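Local coordinates for protein D-galactonate dehydratase family member RspA (Pantoea ananatis, PDB 3T6C) that has low D-gluconate dehydratase activity in vitro, dehydrating the sugar acid to 2-dehydro-3-deoxy-D-gluconate with one magnesium ion per subunit, at residues L27-K33 with V47-E53. Sequence-based numbering, arbitrary orientation.
Sequences LFITNVK and VKIETNE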
# COMPACT_ATOMS: atom_id res chain seq x y z
N LEU A 27 12.17 -51.14 -5.44
CA LEU A 27 12.20 -51.20 -3.97
C LEU A 27 10.82 -50.89 -3.43
O LEU A 27 10.03 -50.18 -4.06
CB LEU A 27 13.12 -50.11 -3.38
CG LEU A 27 14.59 -50.23 -3.74
CD1 LEU A 27 15.38 -48.98 -3.34
CD2 LEU A 27 15.18 -51.47 -3.08
N PHE A 28 10.54 -51.41 -2.25
CA PHE A 28 9.34 -51.04 -1.50
C PHE A 28 9.64 -51.06 -0.02
O PHE A 28 10.62 -51.70 0.41
CB PHE A 28 8.12 -51.95 -1.83
CG PHE A 28 8.35 -53.39 -1.58
CD1 PHE A 28 8.84 -54.21 -2.59
CD2 PHE A 28 8.03 -53.95 -0.35
CE1 PHE A 28 9.05 -55.57 -2.35
CE2 PHE A 28 8.22 -55.32 -0.14
CZ PHE A 28 8.72 -56.11 -1.12
N ILE A 29 8.90 -50.25 0.74
CA ILE A 29 9.13 -50.11 2.18
C ILE A 29 8.53 -51.31 2.92
O ILE A 29 7.39 -51.75 2.66
CB ILE A 29 8.44 -48.82 2.66
CG1 ILE A 29 9.16 -47.61 2.01
CG2 ILE A 29 8.45 -48.75 4.18
CD1 ILE A 29 8.47 -46.26 2.29
N THR A 30 9.37 -51.98 3.70
CA THR A 30 8.91 -53.13 4.47
C THR A 30 8.63 -52.93 5.96
O THR A 30 7.85 -53.70 6.55
CB THR A 30 9.93 -54.25 4.34
OG1 THR A 30 11.21 -53.82 4.84
CG2 THR A 30 10.07 -54.70 2.88
N ASN A 31 9.25 -51.91 6.54
CA ASN A 31 9.09 -51.66 7.98
C ASN A 31 9.45 -50.23 8.25
O ASN A 31 10.33 -49.73 7.61
CB ASN A 31 10.04 -52.61 8.77
CG ASN A 31 9.70 -52.68 10.26
OD1 ASN A 31 8.75 -53.37 10.65
ND2 ASN A 31 10.48 -52.01 11.10
N VAL A 32 8.80 -49.60 9.23
CA VAL A 32 9.15 -48.26 9.66
C VAL A 32 9.16 -48.32 11.15
O VAL A 32 8.15 -48.74 11.76
CB VAL A 32 8.12 -47.20 9.20
CG1 VAL A 32 8.45 -45.77 9.81
CG2 VAL A 32 8.05 -47.19 7.67
N LYS A 33 10.25 -47.88 11.77
CA LYS A 33 10.22 -47.81 13.23
C LYS A 33 10.83 -46.56 13.84
O LYS A 33 11.60 -45.85 13.21
CB LYS A 33 10.88 -49.01 13.84
CG LYS A 33 12.34 -49.00 13.71
CD LYS A 33 12.85 -50.16 14.56
CE LYS A 33 14.21 -50.53 14.17
NZ LYS A 33 14.52 -51.96 14.54
N VAL A 47 13.92 -42.13 13.11
CA VAL A 47 13.15 -43.08 12.33
C VAL A 47 14.08 -43.95 11.48
O VAL A 47 15.06 -43.45 10.90
CB VAL A 47 12.21 -42.30 11.40
CG1 VAL A 47 11.63 -43.20 10.31
CG2 VAL A 47 11.06 -41.69 12.26
N LYS A 48 13.79 -45.25 11.43
CA LYS A 48 14.49 -46.16 10.48
C LYS A 48 13.47 -46.77 9.52
O LYS A 48 12.51 -47.41 9.97
CB LYS A 48 15.24 -47.28 11.24
CG LYS A 48 16.02 -48.21 10.30
CD LYS A 48 17.01 -48.98 11.20
CE LYS A 48 17.95 -49.85 10.46
NZ LYS A 48 18.86 -50.54 11.47
N ILE A 49 13.65 -46.58 8.21
CA ILE A 49 12.80 -47.17 7.20
C ILE A 49 13.55 -48.31 6.49
O ILE A 49 14.59 -48.07 5.89
CB ILE A 49 12.36 -46.14 6.15
CG1 ILE A 49 11.52 -45.04 6.80
CG2 ILE A 49 11.59 -46.87 5.02
CD1 ILE A 49 11.00 -44.01 5.80
N GLU A 50 13.05 -49.53 6.60
CA GLU A 50 13.65 -50.69 5.93
C GLU A 50 13.00 -50.92 4.59
O GLU A 50 11.82 -50.63 4.39
CB GLU A 50 13.54 -51.95 6.78
CG GLU A 50 14.29 -51.78 8.05
CD GLU A 50 14.60 -53.07 8.75
OE1 GLU A 50 13.86 -54.06 8.57
OE2 GLU A 50 15.61 -53.08 9.47
N THR A 51 13.81 -51.39 3.64
CA THR A 51 13.29 -51.81 2.32
C THR A 51 13.45 -53.31 2.10
O THR A 51 13.97 -54.06 2.96
CB THR A 51 14.00 -51.10 1.19
OG1 THR A 51 15.33 -51.63 1.04
CG2 THR A 51 14.11 -49.59 1.48
N ASN A 52 13.05 -53.75 0.93
CA ASN A 52 13.19 -55.16 0.58
C ASN A 52 14.59 -55.54 0.17
O ASN A 52 14.87 -56.74 -0.02
CB ASN A 52 12.22 -55.54 -0.52
CG ASN A 52 12.41 -54.71 -1.75
OD1 ASN A 52 12.52 -53.48 -1.66
ND2 ASN A 52 12.49 -55.35 -2.91
N GLU A 53 15.48 -54.57 0.02
CA GLU A 53 16.86 -54.88 -0.38
C GLU A 53 17.66 -55.06 0.88
O GLU A 53 17.76 -54.14 1.68
CB GLU A 53 17.45 -53.77 -1.24
CG GLU A 53 18.92 -53.95 -1.46
CD GLU A 53 19.49 -53.10 -2.60
OE1 GLU A 53 18.79 -52.88 -3.62
OE2 GLU A 53 20.67 -52.66 -2.47
O HOH W 1 12.88 -56.03 5.12
O HOH W 2 12.38 -50.16 10.42
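The side chain of N52 lies flat against one face of the ring of F28, amide and ring planes only 20° apart, with N52 CB 3.9 Å from the ring centroid in a CH-pi contact. F28 CG sits between its own backbone N and carbonyl carbon (chi1 58°), which folds the ring over the amide. From there N52 OD1 accepts F28 N at 2.9 Å, the donor standing well above the carbonyl plane, while N52 N returns a weak bond to F28 O. The L27 side chain crosses that of N52 at about a right angle, its CD2 3.6 Å from N52 OD1 and also against E53 CB.

Beyond this end the antiparallel strands 29-33 and 47-51 pair with a classic beta bulge, where T30 and N31 both face E50, T30 N reaching E50 O at 2.9 Å and N31 O taking E50 N. Past the bulge, K33 and K48 exchange two nearly straight backbone bonds.

I29, V32, V47 and I49 form the apolar side. I29 CG2 meets I49 CG2 at 3.8 Å, and V32 lies alongside I49; helices 68-83 and 108-129 pack against this layer. On the other face, K33 and K48 point the same way and both form salt bridges to E412, whose carboxylate probably offsets their like charges. One water links N31 ND2 to K48 O, and another joins T30 OG1 to T51 O.

The contact joins the ends, remote from the turn, of the hairpin made by strands 29-37 and 44-51 in the three-stranded N-terminal sheet of this enolase-superfamily protein, with an apolar face toward the helices and a charged, hydrated face behind it. N52 holds F28 both by its stacked amide and by the bond from F28 N to OD1, which together probably fix the ring's position.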